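Side-chain contacts in methyltransferase WBDD (Escherichia coli, PDB 4AZS), which appears to combine kinase and methyltransferase activities, regulating the chain length of the O9a O antigen: residues Leu82-Ala85 and Ser86-Ala89; Leu160-Leu163 and Ala164-Gln168. One frame throughout, in Å; residues are numbered along the deposited sequence.

How the contacts relate
Contact 1 comes first along the chain, at the C-terminal end of helix 79-86, where Leu-82-Ala-85 meets Ser-86-Ala-89 just before strand 90-95. Contact 2 closes in the same local way at the end of helix 153-166, ahead of strand 169-173. The two follow in series, neither enclosing nor crossing the other. The centres of contact 1 and contact 2 lie about 22 Å apart and their nearest atoms about 12 Å apart, so they do not touch. Both helices lead into parallel strands of the mixed sheet of the methyltransferase part. Contact 1 packs against helix 47-64 and strand 69-73, whereas contact 2 rests on strands 137-141 and 169-173 and reaches a second subunit.

Contact 1 (Leu82-Ala85 and Ser86-Ala89); sequences LSLA and SKGA
A positive phi of 102° at Gly-88 turns the chain back over the last helical turn and carries Ala-89 to Leu-84, where the two CB atoms meet at 4.0 Å. The reversal is a Schellman motif with Gly-88 as its C-prime residue. Ala-89 N donates to Leu-84 O at 3.1 Å, while Gly-88 N reaches Ala-85 O at 3.0 Å from above the carbonyl plane. Leu-84 O also takes a weak bond from Lys-87 N. One turn back, Ser-86 N still makes the ordinary helical bond to Leu-82 O. The Lys-87 chain sets off beside its own backbone N (chi1 -65°), and CG and CD run past Ser-83 O, each 3.8 Å from it. The chain bends at chi3 and chi4, and NZ forms a salt bridge with Asp-58 of helix 47-64. Leu-84 and Ala-89 both also pack on Val-70 of strand 69-73. A water donates to Ala-85 O and Ala-89 O, each 2.7 Å from it, and Ala-85 CA makes a CA-H...O contact with Ala-89 O. Leu-84 O and Ala-85 O are thus met by turn amides, the latter also by water, as the chain leaves for strand 90-95.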
ATOM      1  N   LEU A  82      43.297 -18.879  23.736  1.00 27.09           N
ATOM      2  CA  LEU A  82      44.500 -19.729  23.893  1.00 27.31           C
ATOM      3  C   LEU A  82      45.714 -18.978  24.421  1.00 28.02           C
ATOM      4  O   LEU A  82      46.456 -19.503  25.273  1.00 29.03           O
ATOM      5  CB  LEU A  82      44.848 -20.441  22.589  1.00 28.02           C
ATOM      6  CG  LEU A  82      43.702 -21.358  22.103  1.00 29.75           C
ATOM      7  CD1 LEU A  82      43.841 -21.755  20.635  1.00 29.28           C
ATOM      8  CD2 LEU A  82      43.601 -22.592  22.983  1.00 31.60           C
ATOM      9  N   SER A  83      45.904 -17.744  23.958  1.00 28.39           N
ATOM     10  CA  SER A  83      47.051 -16.951  24.383  1.00 28.68           C
ATOM     11  C   SER A  83      46.933 -16.621  25.869  1.00 30.22           C
ATOM     12  O   SER A  83      47.945 -16.626  26.585  1.00 32.39           O
ATOM     13  CB  SER A  83      47.192 -15.662  23.575  1.00 30.16           C
ATOM     14  OG  SER A  83      47.551 -15.896  22.234  1.00 30.59           O
ATOM     15  N   LEU A  84      45.725 -16.360  26.367  1.00 27.80           N
ATOM     16  CA  LEU A  84      45.574 -16.143  27.818  1.00 27.06           C
ATOM     17  C   LEU A  84      45.602 -17.434  28.635  1.00 27.22           C
ATOM     18  O   LEU A  84      46.118 -17.457  29.762  1.00 28.17           O
ATOM     19  CB  LEU A  84      44.304 -15.361  28.128  1.00 26.45           C
ATOM     20  CG  LEU A  84      44.227 -13.971  27.525  1.00 25.66           C
ATOM     21  CD1 LEU A  84      42.851 -13.382  27.824  1.00 26.63           C
ATOM     22  CD2 LEU A  84      45.301 -13.056  28.070  1.00 26.20           C
ATOM     23  N   ALA A  85      45.091 -18.523  28.084  1.00 27.44           N
ATOM     24  CA  ALA A  85      45.188 -19.807  28.784  1.00 29.04           C
ATOM     25  C   ALA A  85      46.634 -20.206  28.914  1.00 31.38           C
ATOM     26  O   ALA A  85      47.002 -20.852  29.859  1.00 30.87           O
ATOM     27  CB  ALA A  85      44.414 -20.903  28.070  1.00 28.13           C
ATOM     28  N   SER A  86      47.439 -19.806  27.945  1.00 31.56           N
ATOM     29  CA  SER A  86      48.857 -20.068  28.005  1.00 33.91           C
ATOM     30  C   SER A  86      49.539 -19.442  29.234  1.00 35.16           C
ATOM     31  O   SER A  86      50.519 -19.971  29.751  1.00 34.77           O
ATOM     32  CB  SER A  86      49.529 -19.493  26.765  1.00 33.06           C
ATOM     33  OG  SER A  86      50.757 -20.065  26.681  1.00 41.91           O
ATOM     34  N   LYS A  87      49.058 -18.278  29.642  1.00 35.53           N
ATOM     35  CA  LYS A  87      49.549 -17.565  30.828  1.00 35.65           C
ATOM     36  C   LYS A  87      48.848 -17.983  32.118  1.00 34.21           C
ATOM     37  O   LYS A  87      48.983 -17.293  33.124  1.00 34.01           O
ATOM     38  CB  LYS A  87      49.314 -16.056  30.639  1.00 35.27           C
ATOM     39  CG  LYS A  87      50.118 -15.461  29.509  1.00 36.87           C
ATOM     40  CD  LYS A  87      49.506 -14.139  29.049  1.00 39.36           C
ATOM     41  CE  LYS A  87      49.098 -13.226  30.200  1.00 38.99           C
ATOM     42  NZ  LYS A  87      50.308 -12.731  30.960  1.00 40.64           N
ATOM     43  N   GLY A  88      48.045 -19.054  32.080  1.00 34.67           N
ATOM     44  CA  GLY A  88      47.423 -19.604  33.295  1.00 33.84           C
ATOM     45  C   GLY A  88      45.958 -19.248  33.510  1.00 33.85           C
ATOM     46  O   GLY A  88      45.353 -19.633  34.514  1.00 33.18           O
ATOM     47  N   ALA A  89      45.360 -18.532  32.576  1.00 31.36           N
ATOM     48  CA  ALA A  89      43.953 -18.188  32.694  1.00 31.91           C
ATOM     49  C   ALA A  89      43.078 -19.428  32.474  1.00 30.73           C
ATOM     50  O   ALA A  89      43.454 -20.336  31.747  1.00 27.66           O
ATOM     51  CB  ALA A  89      43.585 -17.107  31.672  1.00 32.15           C
TER
HETATM   52  O   HOH W   1      45.190 -22.353  31.266  1.00 30.24           O

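Contact 2 (Leu160-Leu163 and Ala164-Gln168); sequences LSRL and ADVTQ
Leu-163 O and the Thr-167 side chain form the tight part of this helix end. Thr-167 OG1 donates to that carbonyl at 2.8 Å, tilted 26° from its plane, and Thr-167 CG2 lies 3.3 Å from Leu-163 O. The torsion responsible is chi1 of 60°, which sets OG1 between the backbone N and the carbonyl carbon of its own residue. Leu-163 O also receives a weak bond from Val-166 N, whose stronger bond goes to Arg-162 O. Leu-163 packs on Ala-138 and Val-170, and Thr-167 also on Ala-138, which sets this flank against strands 137-141 and 169-173. The arrangement closes helix 153-166 immediately before strand 169-173, within the alternating helices and parallel strands of a Rossmann-like methyltransferase fold. Round the helix the contact between the two segments is looser: Arg-162, partly exposed, leaves the helix with CG anti to the backbone N (chi1 -180°) and bends at chi3. Val-166 CG1 sits over the centre of one face of its guanidinium, 4.1 Å from Arg-162 CZ. NH1 of Arg-162 is hydrogen-bonded to the carbonyl oxygens of Ile-127 and Leu-130, while NE forms a salt bridge with Asp-165 of the second subunit; the reciprocal pair joins Asp-165 here to Arg-162 there. Within the chain the two charges do not meet, Arg-162 NE lying 6.2 Å from Asp-165 OD2. The carboxylate of Asp-165 also lies close over Ser-161 O, with OD2 3.1 Å from it. Those two oxygens cannot bond each other, and each is satisfied otherwise: the carbonyl by Asp-165 N at 2.8 Å, OD2 by Arg-162 of the second subunit, while Asn-223 donates to Asp-165 OD1.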
ATOM      1  N   LEU A 160      25.595  -5.143  27.191  1.00 26.52           N
ATOM      2  CA  LEU A 160      26.914  -4.673  27.680  1.00 26.68           C
ATOM      3  C   LEU A 160      26.851  -4.258  29.151  1.00 26.74           C
ATOM      4  O   LEU A 160      27.783  -4.498  29.905  1.00 24.60           O
ATOM      5  CB  LEU A 160      27.470  -3.537  26.804  1.00 27.19           C
ATOM      6  CG  LEU A 160      27.866  -3.963  25.392  1.00 28.91           C
ATOM      7  CD1 LEU A 160      28.294  -2.767  24.582  1.00 28.90           C
ATOM      8  CD2 LEU A 160      28.970  -5.008  25.419  1.00 30.51           C
ATOM      9  N   SER A 161      25.748  -3.663  29.569  1.00 26.95           N
ATOM     10  CA  SER A 161      25.543  -3.408  30.990  1.00 27.76           C
ATOM     11  C   SER A 161      25.549  -4.690  31.797  1.00 26.51           C
ATOM     12  O   SER A 161      26.133  -4.726  32.857  1.00 24.77           O
ATOM     13  CB  SER A 161      24.193  -2.754  31.259  1.00 29.65           C
ATOM     14  OG  SER A 161      24.226  -1.419  30.738  1.00 36.16           O
ATOM     15  N   ARG A 162      24.849  -5.726  31.326  1.00 26.97           N
ATOM     16  CA  ARG A 162      24.811  -6.966  32.072  1.00 26.40           C
ATOM     17  C   ARG A 162      26.201  -7.569  32.083  1.00 26.80           C
ATOM     18  O   ARG A 162      26.682  -8.014  33.111  1.00 26.85           O
ATOM     19  CB  ARG A 162      23.733  -7.949  31.583  1.00 28.38           C
ATOM     20  CG  ARG A 162      23.727  -9.248  32.404  1.00 29.67           C
ATOM     21  CD  ARG A 162      22.384  -9.985  32.443  1.00 32.23           C
ATOM     22  NE  ARG A 162      22.213 -10.595  33.767  1.00 32.16           N
ATOM     23  CZ  ARG A 162      22.684 -11.805  34.110  1.00 34.31           C
ATOM     24  NH1 ARG A 162      23.265 -12.617  33.233  1.00 33.87           N
ATOM     25  NH2 ARG A 162      22.559 -12.220  35.344  1.00 35.61           N
ATOM     26  N   LEU A 163      26.898  -7.539  30.952  1.00 25.45           N
ATOM     27  CA  LEU A 163      28.263  -8.063  30.939  1.00 25.17           C
ATOM     28  C   LEU A 163      29.175  -7.412  31.976  1.00 25.67           C
ATOM     29  O   LEU A 163      29.942  -8.097  32.661  1.00 25.87           O
ATOM     30  CB  LEU A 163      28.868  -7.908  29.549  1.00 25.13           C
ATOM     31  CG  LEU A 163      30.168  -8.647  29.217  1.00 24.79           C
ATOM     32  CD1 LEU A 163      30.009 -10.143  29.429  1.00 24.41           C
ATOM     33  CD2 LEU A 163      30.521  -8.347  27.773  1.00 24.44           C
ATOM     34  N   ALA A 164      29.127  -6.082  32.052  1.00 26.13           N
ATOM     35  CA  ALA A 164      29.830  -5.354  33.067  1.00 26.39           C
ATOM     36  C   ALA A 164      29.342  -5.667  34.486  1.00 28.10           C
ATOM     37  O   ALA A 164      30.148  -5.825  35.404  1.00 30.18           O
ATOM     38  CB  ALA A 164      29.725  -3.893  32.772  1.00 26.77           C
ATOM     39  N   ASP A 165      28.039  -5.825  34.650  1.00 27.45           N
ATOM     40  CA  ASP A 165      27.436  -6.159  35.963  1.00 29.64           C
ATOM     41  C   ASP A 165      27.985  -7.465  36.510  1.00 29.98           C
ATOM     42  O   ASP A 165      28.195  -7.547  37.701  1.00 27.37           O
ATOM     43  CB  ASP A 165      25.913  -6.289  35.868  1.00 30.83           C
ATOM     44  CG  ASP A 165      25.203  -4.930  35.753  1.00 33.76           C
ATOM     45  OD1 ASP A 165      25.760  -3.915  36.245  1.00 32.13           O
ATOM     46  OD2 ASP A 165      24.071  -4.906  35.198  1.00 32.36           O
ATOM     47  N   VAL A 166      28.245  -8.446  35.633  1.00 28.26           N
ATOM     48  CA  VAL A 166      28.600  -9.787  36.075  1.00 28.28           C
ATOM     49  C   VAL A 166      30.085 -10.078  36.083  1.00 28.01           C
ATOM     50  O   VAL A 166      30.496 -11.156  36.512  1.00 28.05           O
ATOM     51  CB  VAL A 166      27.884 -10.896  35.270  1.00 28.62           C
ATOM     52  CG1 VAL A 166      26.394 -10.756  35.460  1.00 29.53           C
ATOM     53  CG2 VAL A 166      28.296 -10.908  33.788  1.00 28.15           C
ATOM     54  N   THR A 167      30.895  -9.138  35.613  1.00 26.29           N
ATOM     55  CA  THR A 167      32.338  -9.344  35.598  1.00 25.38           C
ATOM     56  C   THR A 167      33.039  -8.279  36.397  1.00 26.62           C
ATOM     57  O   THR A 167      32.418  -7.368  36.867  1.00 27.38           O
ATOM     58  CB  THR A 167      32.855  -9.264  34.155  1.00 26.12           C
ATOM     59  OG1 THR A 167      32.551  -7.969  33.621  1.00 30.18           O
ATOM     60  CG2 THR A 167      32.207 -10.358  33.280  1.00 25.77           C
ATOM     61  N   GLN A 168      34.355  -8.358  36.528  1.00 28.53           N
ATOM     62  CA  GLN A 168      35.114  -7.277  37.132  1.00 27.70           C
ATOM     63  C   GLN A 168      35.593  -6.256  36.096  1.00 27.66           C
ATOM     64  O   GLN A 168      35.829  -5.080  36.432  1.00 26.67           O
ATOM     65  CB  GLN A 168      36.294  -7.859  37.881  1.00 31.05           C
ATOM     66  CG  GLN A 168      35.884  -8.603  39.129  1.00 35.09           C
ATOM     67  CD  GLN A 168      35.275  -7.670  40.158  1.00 36.32           C
ATOM     68  OE1 GLN A 168      35.846  -6.692  40.530  1.00 42.36           O
ATOM     69  NE2 GLN A 168      34.085  -7.946  40.545  1.00 42.73           N
TER